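Local coordinates for protein CMP-sialic acid transporter 1 (Zea mays, PDB 6I1R) that is a nucleotide-sugar transporter that binds CMP and probably carries CMP-sialic acid from the cytoplasm into the Golgi, at residues Phe51-Glu56 against Val63-Glu68; Arg73-Pro78 against Lys185-Ser190; Gly113-Leu118 against Leu172-Gly177. The protein carries 5 engineered substitutions. All blocks are in the same frame, centred on the assembly; numbering follows the deposited sequence.

Overall arrangement
From the N terminus, interaction 1 comes first: the chain leaving helix 37-59 turns back at once, closing a short link of six residues, so that 63-68 meets the last turns of the same helix. Interaction 2 closes a long loop of 106 residues, bringing 73-78, where helix 76-92 begins, against 185-190, at the end of helix 160-186. Nested inside it, interaction 3 closes a loop of 53 residues between helices 108-118 and 160-186. Interaction 1 is complete before the other two begin, and none crosses another. Interactions 1 and 2 touch through residues 188-190, whereas interactions 2 and 3 do not touch but share helix 160-186, with centres about 16 Å apart.

Interaction 1: Phe51-Glu56 against Val63-Glu68; sequences FFLWKE and VRMTKE. Engineered in segment 63-68: Val63 (natural residue Pro).
Glu56, on the last turns of helix 37-59, lies obliquely across the branched end of Val63, an engineered residue that is proline in nature. The Glu56 side chain leaves the helix with CG anti to the backbone N (chi1 -165°) and then runs extended, which lays the stem and carboxylate along the valine methyls. CG1 of Val63 sits 3.4 Å from Glu56 OE1, and CG2 lies against the stem, 4.0 Å from Glu56 CG. CG2 also approaches the helix backbone, 3.6 Å from Glu56 O. Glutamate suits this place because it offers an apolar stem below a polar end.

One turn earlier in the helix, Leu53 reaches out with a single methyl. Its CD1 touches the sulfur of Met65, with SD 3.9 Å away, and stands 4.3 Å from Val63 CG1. Met65 sets CG beside its backbone N (chi1 -71°) and then extends (chi2 -166°), which brings SD to the leucine. Its long, unbranched, apolar chain can span from the loop to Leu53, with Trp193 of helix 191-216 beside both.

No hydrogen bond joins the two segments, so they meet by van der Waals contact alone. The polar ties run to 189-190: Arg64 pairs through its backbone with Ser190, Thr66 N bonds to Asp189 OD2, and Glu56 OE1 bonds to the hydroxyl of Ser190, linking helix and loop to a third part of the fold.

Interaction 2: Arg73-Pro78 against Lys185-Ser190; sequences RLYVVP and KKNNDS
Leu74 and Lys186 make the main apolar-to-polar encounter, their side chains meeting at about a right angle. Methyl CD2 of Leu74 stands 3.9 Å from NZ of Lys186, a van der Waals approach with no bond in it. Lys186 starts with CG wedged between the backbone N and the carbonyl carbon (chi1 81°) and bends at chi3 and chi4, which brings NZ round to the leucine methyl. Lysine suits an exposed helix end such as this, even though here its ammonium end comes up to an apolar group. Leu74 also touches Tyr179 and Leu183 of helix 160-186.

A looser approach is made by Tyr75, whose hydroxyl end comes near the side chain of Asn187. The ring itself packs against Leu183 and against Gln194 and Gln197 of helix 191-216, a buried place that suits a flat aromatic with a polar tip.

No hydrogen bond crosses between the segments. In 73-78 the backbone forms a tight turn, with Val76 N 3.3 Å from Arg73 O. The other segment is tied elsewhere: Asp189 OD2 accepts from Thr66 N, Ser190 OG bonds to Glu56 OE1 on helix 37-59, and Lys255 NZ donates to the carbonyl of Asp189.

The arrangement joins a 3-10 turn at the start of one membrane helix to the connection between two others, helices 160-186 and 191-216, within the helical bundle of the nucleotide-sugar transporter family.

Interaction 3: Gly113-Leu118 against Leu172-Gly177; sequences GILFRL and LSALAG
Two transmembrane helices of the bundle, 108-118 and 160-186, pack together where Leu115 of the first reaches the small residue Ala174 and the neighbouring backbone of the second. One methyl does all the touching. CD1 of Leu115 lies 3.7 Å from CB of Ala174 and 3.6 Å from the backbone N of Leu175, and it also comes 4.1 Å from CB of Leu175. The leucine thus presses down on the helix backbone between two successive residues instead of meeting only the ends of other side chains.

Its torsions explain the reach. CG of Leu115 is placed opposite the carbonyl carbon and beside the backbone N (chi1 -79°), an ordinary leucine arrangement on a helix that directs the branched end across to the partner, and chi2 (162°) then carries CD1 on to Ala174. Alanine is well suited to the receiving position, because its lone methyl lets a bulky leucine come close to the backbone.

Within the fold of this drug/metabolite transporter clan member, the contact is one of helix against helix, with CA atoms of Leu115 and Leu175 6.9 Å apart at the nearest point. Ala174 also touches Thr111 and Thr112, so its methyl is met by an earlier turn of helix 108-118 as well.

Leu175 is the more peripheral partner, and CB is its closest side-chain atom to Leu115. Further along the same helix, Ala176 rests on Ile81 and Tyr82 of helix 76-92. Tyr82 lines the CMP pocket; the bound CMP is about 12 Å from the side chain of Leu175.

Interaction 1: Phe51-Glu56 against Val63-Glu68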
loop_
_atom_site.group_PDB
_atom_site.type_symbol
_atom_site.label_atom_id
_atom_site.label_comp_id
_atom_site.label_asym_id
_atom_site.label_seq_id
_atom_site.Cartn_x
_atom_site.Cartn_y
_atom_site.Cartn_z
ATOM N N PHE B 51 15.192 -29.075 -9.138
ATOM C CA PHE B 51 15.219 -30.247 -8.265
ATOM C C PHE B 51 14.593 -31.444 -8.988
ATOM O O PHE B 51 15.195 -32.513 -9.049
ATOM C CB PHE B 51 14.487 -29.987 -6.946
ATOM C CG PHE B 51 14.318 -31.216 -6.089
ATOM C CD1 PHE B 51 15.333 -31.637 -5.244
ATOM C CD2 PHE B 51 13.151 -31.966 -6.143
ATOM C CE1 PHE B 51 15.182 -32.773 -4.464
ATOM C CE2 PHE B 51 13.003 -33.103 -5.364
ATOM C CZ PHE B 51 14.018 -33.505 -4.525
ATOM N N PHE B 52 13.389 -31.258 -9.523
ATOM C CA PHE B 52 12.677 -32.348 -10.188
ATOM C C PHE B 52 13.397 -32.741 -11.484
ATOM O O PHE B 52 13.356 -33.906 -11.863
ATOM C CB PHE B 52 11.216 -31.978 -10.463
ATOM C CG PHE B 52 10.333 -31.887 -9.244
ATOM C CD1 PHE B 52 10.466 -32.780 -8.189
ATOM C CD2 PHE B 52 9.340 -30.922 -9.163
ATOM C CE1 PHE B 52 9.647 -32.691 -7.074
ATOM C CE2 PHE B 52 8.519 -30.837 -8.048
ATOM C CZ PHE B 52 8.673 -31.722 -7.006
ATOM N N LEU B 53 14.049 -31.793 -12.156
ATOM C CA LEU B 53 14.827 -32.131 -13.351
ATOM C C LEU B 53 15.979 -33.065 -12.954
ATOM O O LEU B 53 16.158 -34.120 -13.559
ATOM C CB LEU B 53 15.347 -30.850 -14.013
ATOM C CG LEU B 53 16.122 -31.045 -15.316
ATOM C CD1 LEU B 53 15.308 -31.840 -16.327
ATOM C CD2 LEU B 53 16.539 -29.706 -15.903
ATOM N N TRP B 54 16.734 -32.667 -11.931
ATOM C CA TRP B 54 17.839 -33.468 -11.380
ATOM C C TRP B 54 17.346 -34.879 -11.032
ATOM O O TRP B 54 17.933 -35.877 -11.461
ATOM C CB TRP B 54 18.441 -32.755 -10.161
ATOM C CG TRP B 54 19.451 -33.541 -9.381
ATOM C CD1 TRP B 54 20.804 -33.555 -9.563
ATOM C CD2 TRP B 54 19.194 -34.404 -8.257
ATOM N NE1 TRP B 54 21.402 -34.375 -8.644
ATOM C CE2 TRP B 54 20.440 -34.908 -7.826
ATOM C CE3 TRP B 54 18.035 -34.804 -7.579
ATOM C CZ2 TRP B 54 20.555 -35.787 -6.749
ATOM C CZ3 TRP B 54 18.151 -35.677 -6.519
ATOM C CH2 TRP B 54 19.394 -36.164 -6.114
ATOM N N LYS B 55 16.259 -34.937 -10.266
ATOM C CA LYS B 55 15.669 -36.196 -9.808
ATOM C C LYS B 55 15.213 -37.038 -11.008
ATOM O O LYS B 55 15.324 -38.263 -10.979
ATOM C CB LYS B 55 14.493 -35.910 -8.869
ATOM C CG LYS B 55 13.742 -37.136 -8.365
ATOM C CD LYS B 55 12.792 -36.827 -7.226
ATOM C CE LYS B 55 12.053 -38.048 -6.721
ATOM N NZ LYS B 55 11.260 -37.743 -5.506
ATOM N N GLU B 56 14.693 -36.378 -12.042
ATOM C CA GLU B 56 14.213 -37.061 -13.248
ATOM C C GLU B 56 15.394 -37.669 -14.017
ATOM O O GLU B 56 15.273 -38.761 -14.566
ATOM C CB GLU B 56 13.434 -36.093 -14.142
ATOM C CG GLU B 56 12.614 -36.784 -15.217
ATOM C CD GLU B 56 11.961 -35.842 -16.215
ATOM O OE1 GLU B 56 12.673 -34.978 -16.763
ATOM O OE2 GLU B 56 10.742 -35.977 -16.442
ATOM N N VAL B 63 15.675 -38.545 -20.815
ATOM C CA VAL B 63 15.098 -37.240 -20.495
ATOM C C VAL B 63 15.313 -36.314 -21.698
ATOM O O VAL B 63 16.448 -36.089 -22.123
ATOM C CB VAL B 63 15.713 -36.660 -19.206
ATOM C CG1 VAL B 63 15.305 -35.212 -18.972
ATOM C CG2 VAL B 63 15.370 -37.514 -17.994
ATOM N N ARG B 64 14.216 -35.785 -22.233
ATOM C CA ARG B 64 14.250 -34.956 -23.437
ATOM C C ARG B 64 14.598 -33.515 -23.039
ATOM O O ARG B 64 13.923 -32.920 -22.196
ATOM C CB ARG B 64 12.903 -35.033 -24.162
ATOM C CG ARG B 64 12.453 -36.447 -24.508
ATOM C CD ARG B 64 12.983 -36.930 -25.845
ATOM N NE ARG B 64 12.184 -36.459 -26.969
ATOM C CZ ARG B 64 12.427 -36.756 -28.240
ATOM N NH1 ARG B 64 13.480 -37.487 -28.560
ATOM N NH2 ARG B 64 11.614 -36.324 -29.187
ATOM N N MET B 65 15.654 -32.975 -23.644
ATOM C CA MET B 65 16.189 -31.661 -23.277
ATOM C C MET B 65 16.885 -31.037 -24.492
ATOM O O MET B 65 17.920 -31.531 -24.939
ATOM C CB MET B 65 17.208 -31.774 -22.139
ATOM C CG MET B 65 16.600 -32.127 -20.798
ATOM S SD MET B 65 17.754 -31.859 -19.428
ATOM C CE MET B 65 18.999 -33.094 -19.795
ATOM N N THR B 66 16.324 -29.949 -25.004
ATOM C CA THR B 66 16.899 -29.256 -26.149
ATOM C C THR B 66 17.836 -28.157 -25.629
ATOM O O THR B 66 17.378 -27.149 -25.095
ATOM C CB THR B 66 15.796 -28.720 -27.067
ATOM O OG1 THR B 66 14.854 -29.773 -27.276
ATOM C CG2 THR B 66 16.318 -28.233 -28.401
ATOM N N LYS B 67 19.140 -28.369 -25.789
ATOM C CA LYS B 67 20.153 -27.477 -25.218
ATOM C C LYS B 67 20.568 -26.403 -26.234
ATOM O O LYS B 67 21.340 -25.505 -25.895
ATOM C CB LYS B 67 21.375 -28.288 -24.777
ATOM N N GLU B 68 20.053 -26.478 -27.461
ATOM C CA GLU B 68 20.530 -25.629 -28.556
ATOM C C GLU B 68 19.961 -24.213 -28.401
ATOM O O GLU B 68 18.757 -24.035 -28.202
ATOM C CB GLU B 68 20.139 -26.234 -29.906
ATOM C CG GLU B 68 20.723 -27.618 -30.139
ATOM C CD GLU B 68 19.746 -28.768 -29.956
ATOM O OE1 GLU B 68 18.726 -28.793 -30.672
ATOM O OE2 GLU B 68 20.012 -29.642 -29.106
#

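Interaction 2: Arg73-Pro78 against Lys185-Ser190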
loop_
_atom_site.group_PDB
_atom_site.type_symbol
_atom_site.label_atom_id
_atom_site.label_comp_id
_atom_site.label_asym_id
_atom_site.label_seq_id
_atom_site.Cartn_x
_atom_site.Cartn_y
_atom_site.Cartn_z
ATOM N N ARG B 73 16.841 -19.610 -26.305
ATOM C CA ARG B 73 16.714 -18.141 -26.301
ATOM C C ARG B 73 15.242 -17.706 -26.360
ATOM O O ARG B 73 14.928 -16.570 -26.014
ATOM C CB ARG B 73 17.465 -17.543 -27.497
ATOM C CG ARG B 73 16.770 -17.779 -28.832
ATOM C CD ARG B 73 17.674 -17.796 -30.046
ATOM N NE ARG B 73 17.768 -16.553 -30.779
ATOM C CZ ARG B 73 18.842 -16.113 -31.427
ATOM N NH1 ARG B 73 18.926 -14.825 -31.708
ATOM N NH2 ARG B 73 19.824 -16.926 -31.778
ATOM N N LEU B 74 14.350 -18.583 -26.818
ATOM C CA LEU B 74 12.934 -18.223 -26.995
ATOM C C LEU B 74 12.227 -18.074 -25.639
ATOM O O LEU B 74 11.167 -17.452 -25.572
ATOM C CB LEU B 74 12.238 -19.281 -27.861
ATOM C CG LEU B 74 12.081 -18.922 -29.338
ATOM C CD1 LEU B 74 13.434 -18.698 -29.994
ATOM C CD2 LEU B 74 11.301 -20.001 -30.073
ATOM N N TYR B 75 12.801 -18.617 -24.566
ATOM C CA TYR B 75 12.177 -18.527 -23.239
ATOM C C TYR B 75 12.367 -17.124 -22.640
ATOM O O TYR B 75 11.840 -16.846 -21.560
ATOM C CB TYR B 75 12.728 -19.619 -22.317
ATOM C CG TYR B 75 12.256 -21.009 -22.663
ATOM C CD1 TYR B 75 12.925 -21.779 -23.601
ATOM C CD2 TYR B 75 11.132 -21.554 -22.063
ATOM C CE1 TYR B 75 12.496 -23.056 -23.928
ATOM C CE2 TYR B 75 10.690 -22.828 -22.378
ATOM C CZ TYR B 75 11.374 -23.583 -23.315
ATOM O OH TYR B 75 10.947 -24.839 -23.636
ATOM N N VAL B 76 13.093 -16.244 -23.330
ATOM C CA VAL B 76 13.263 -14.857 -22.878
ATOM C C VAL B 76 11.932 -14.114 -23.066
ATOM O O VAL B 76 11.540 -13.309 -22.220
ATOM C CB VAL B 76 14.403 -14.137 -23.631
ATOM C CG1 VAL B 76 14.612 -12.719 -23.116
ATOM C CG2 VAL B 76 15.718 -14.902 -23.581
ATOM N N VAL B 77 11.240 -14.419 -24.164
ATOM C CA VAL B 77 10.144 -13.584 -24.673
ATOM C C VAL B 77 9.104 -13.344 -23.567
ATOM O O VAL B 77 8.794 -12.190 -23.272
ATOM C CB VAL B 77 9.514 -14.188 -25.946
ATOM C CG1 VAL B 77 8.237 -13.467 -26.355
ATOM C CG2 VAL B 77 10.505 -14.210 -27.102
ATOM N N PRO B 78 8.577 -14.413 -22.937
ATOM C CA PRO B 78 7.569 -14.197 -21.886
ATOM C C PRO B 78 8.005 -13.146 -20.852
ATOM O O PRO B 78 7.198 -12.306 -20.451
ATOM C CB PRO B 78 7.399 -15.562 -21.208
ATOM C CG PRO B 78 7.757 -16.539 -22.291
ATOM C CD PRO B 78 8.869 -15.849 -23.052
ATOM N N LYS B 185 4.536 -26.549 -25.908
ATOM C CA LYS B 185 3.962 -27.509 -26.858
ATOM C C LYS B 185 4.799 -27.589 -28.142
ATOM O O LYS B 185 4.598 -28.516 -28.931
ATOM C CB LYS B 185 2.512 -27.136 -27.188
ATOM C CG LYS B 185 1.489 -27.530 -26.131
ATOM C CD LYS B 185 0.108 -26.967 -26.390
ATOM C CE LYS B 185 -0.824 -27.106 -25.206
ATOM N NZ LYS B 185 -1.418 -28.460 -25.110
ATOM N N LYS B 186 5.725 -26.656 -28.370
ATOM C CA LYS B 186 6.545 -26.699 -29.590
ATOM C C LYS B 186 7.651 -27.755 -29.448
ATOM O O LYS B 186 8.293 -28.100 -30.441
ATOM C CB LYS B 186 7.143 -25.325 -29.921
ATOM C CG LYS B 186 8.404 -24.940 -29.152
ATOM C CD LYS B 186 9.213 -23.837 -29.806
ATOM C CE LYS B 186 9.727 -24.215 -31.180
ATOM N NZ LYS B 186 11.095 -23.696 -31.420
ATOM N N ASN B 187 7.879 -28.248 -28.227
ATOM C CA ASN B 187 8.929 -29.233 -27.953
ATOM C C ASN B 187 8.317 -30.505 -27.356
ATOM O O ASN B 187 7.239 -30.484 -26.759
ATOM C CB ASN B 187 9.986 -28.692 -26.984
ATOM C CG ASN B 187 11.141 -27.985 -27.661
ATOM O OD1 ASN B 187 11.135 -27.777 -28.873
ATOM N ND2 ASN B 187 12.144 -27.613 -26.882
ATOM N N ASN B 188 9.062 -31.596 -27.491
ATOM C CA ASN B 188 8.729 -32.872 -26.857
ATOM C C ASN B 188 9.550 -32.997 -25.563
ATOM O O ASN B 188 9.792 -34.102 -25.073
ATOM C CB ASN B 188 8.931 -34.048 -27.822
ATOM C CG ASN B 188 9.745 -33.694 -29.051
ATOM O OD1 ASN B 188 10.900 -33.281 -28.947
ATOM N ND2 ASN B 188 9.150 -33.844 -30.224
ATOM N N ASP B 189 9.921 -31.856 -24.984
ATOM C CA ASP B 189 10.945 -31.793 -23.936
ATOM C C ASP B 189 10.303 -32.066 -22.569
ATOM O O ASP B 189 9.085 -32.223 -22.460
ATOM C CB ASP B 189 11.668 -30.440 -23.952
ATOM C CG ASP B 189 12.906 -30.401 -24.835
ATOM O OD1 ASP B 189 12.972 -31.189 -25.799
ATOM O OD2 ASP B 189 13.793 -29.571 -24.555
ATOM N N SER B 190 11.143 -32.125 -21.538
ATOM C CA SER B 190 10.695 -32.348 -20.165
ATOM C C SER B 190 10.084 -31.062 -19.597
ATOM O O SER B 190 10.637 -29.977 -19.769
ATOM C CB SER B 190 11.832 -32.831 -19.300
ATOM O OG SER B 190 11.380 -33.132 -17.988
#

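Interaction 3: Gly113-Leu118 against Leu172-Gly177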
loop_
_atom_site.group_PDB
_atom_site.type_symbol
_atom_site.label_atom_id
_atom_site.label_comp_id
_atom_site.label_asym_id
_atom_site.label_seq_id
_atom_site.Cartn_x
_atom_site.Cartn_y
_atom_site.Cartn_z
ATOM N N GLY B 113 -8.637 -15.634 -25.732
ATOM C CA GLY B 113 -9.520 -16.240 -26.721
ATOM C C GLY B 113 -9.030 -16.000 -28.139
ATOM O O GLY B 113 -8.798 -16.947 -28.882
ATOM N N ILE B 114 -8.833 -14.731 -28.488
ATOM C CA ILE B 114 -8.469 -14.332 -29.857
ATOM C C ILE B 114 -7.082 -14.889 -30.208
ATOM O O ILE B 114 -6.917 -15.502 -31.259
ATOM C CB ILE B 114 -8.537 -12.798 -30.019
ATOM C CG1 ILE B 114 -9.975 -12.280 -29.910
ATOM C CG2 ILE B 114 -7.882 -12.357 -31.321
ATOM C CD1 ILE B 114 -10.079 -10.827 -29.511
ATOM N N LEU B 115 -6.099 -14.678 -29.335
ATOM C CA LEU B 115 -4.714 -15.092 -29.618
ATOM C C LEU B 115 -4.605 -16.624 -29.640
ATOM O O LEU B 115 -3.762 -17.171 -30.352
ATOM C CB LEU B 115 -3.772 -14.477 -28.577
ATOM C CG LEU B 115 -3.408 -13.010 -28.812
ATOM C CD1 LEU B 115 -2.852 -12.375 -27.547
ATOM C CD2 LEU B 115 -2.415 -12.871 -29.957
ATOM N N PHE B 116 -5.449 -17.307 -28.869
ATOM C CA PHE B 116 -5.570 -18.768 -28.949
ATOM C C PHE B 116 -5.792 -19.175 -30.411
ATOM O O PHE B 116 -5.127 -20.071 -30.930
ATOM C CB PHE B 116 -6.721 -19.262 -28.067
ATOM C CG PHE B 116 -6.628 -20.702 -27.630
ATOM C CD1 PHE B 116 -5.610 -21.117 -26.786
ATOM C CD2 PHE B 116 -7.571 -21.635 -28.035
ATOM C CE1 PHE B 116 -5.525 -22.436 -26.372
ATOM C CE2 PHE B 116 -7.486 -22.954 -27.617
ATOM C CZ PHE B 116 -6.466 -23.353 -26.784
ATOM N N ARG B 117 -6.728 -18.487 -31.059
ATOM C CA ARG B 117 -7.049 -18.717 -32.465
ATOM C C ARG B 117 -5.898 -18.232 -33.355
ATOM O O ARG B 117 -5.480 -18.946 -34.261
ATOM C CB ARG B 117 -8.348 -17.992 -32.838
ATOM C CG ARG B 117 -8.638 -17.953 -34.332
ATOM C CD ARG B 117 -9.222 -19.265 -34.816
ATOM N NE ARG B 117 -10.640 -19.322 -34.504
ATOM C CZ ARG B 117 -11.482 -20.254 -34.927
ATOM N NH1 ARG B 117 -11.201 -21.538 -34.794
ATOM N NH2 ARG B 117 -12.614 -19.881 -35.493
ATOM N N LEU B 118 -5.410 -17.018 -33.109
ATOM C CA LEU B 118 -4.454 -16.369 -34.022
ATOM C C LEU B 118 -3.070 -17.022 -33.899
ATOM O O LEU B 118 -2.526 -17.515 -34.889
ATOM C CB LEU B 118 -4.381 -14.867 -33.720
ATOM C CG LEU B 118 -5.164 -13.964 -34.672
ATOM C CD1 LEU B 118 -6.661 -14.209 -34.557
ATOM C CD2 LEU B 118 -4.844 -12.500 -34.417
ATOM N N LEU B 172 -1.190 -7.887 -23.943
ATOM C CA LEU B 172 0.141 -8.338 -23.526
ATOM C C LEU B 172 0.003 -9.517 -22.553
ATOM O O LEU B 172 0.669 -10.542 -22.714
ATOM C CB LEU B 172 0.891 -7.172 -22.876
ATOM C CG LEU B 172 1.282 -6.034 -23.820
ATOM C CD1 LEU B 172 1.634 -4.779 -23.040
ATOM C CD2 LEU B 172 2.436 -6.447 -24.721
ATOM N N SER B 173 -0.860 -9.359 -21.550
ATOM C CA SER B 173 -1.140 -10.429 -20.591
ATOM C C SER B 173 -1.433 -11.733 -21.339
ATOM O O SER B 173 -0.814 -12.766 -21.079
ATOM C CB SER B 173 -2.282 -10.057 -19.681
ATOM O OG SER B 173 -2.659 -11.159 -18.866
ATOM N N ALA B 174 -2.378 -11.659 -22.273
ATOM C CA ALA B 174 -2.771 -12.806 -23.088
ATOM C C ALA B 174 -1.572 -13.317 -23.896
ATOM O O ALA B 174 -1.295 -14.516 -23.905
ATOM C CB ALA B 174 -3.914 -12.422 -23.995
ATOM N N LEU B 175 -0.869 -12.402 -24.560
ATOM C CA LEU B 175 0.262 -12.765 -25.422
ATOM C C LEU B 175 1.287 -13.580 -24.622
ATOM O O LEU B 175 1.802 -14.583 -25.119
ATOM C CB LEU B 175 0.890 -11.492 -25.998
ATOM C CG LEU B 175 2.105 -11.698 -26.902
ATOM C CD1 LEU B 175 1.754 -12.561 -28.103
ATOM C CD2 LEU B 175 2.674 -10.362 -27.354
ATOM N N ALA B 176 1.564 -13.151 -23.391
ATOM C CA ALA B 176 2.534 -13.830 -22.526
ATOM C C ALA B 176 2.118 -15.290 -22.320
ATOM O O ALA B 176 2.895 -16.211 -22.587
ATOM C CB ALA B 176 2.647 -13.106 -21.205
ATOM N N GLY B 177 0.890 -15.481 -21.848
ATOM C CA GLY B 177 0.350 -16.812 -21.598
ATOM C C GLY B 177 0.310 -17.659 -22.858
ATOM O O GLY B 177 0.713 -18.821 -22.843
#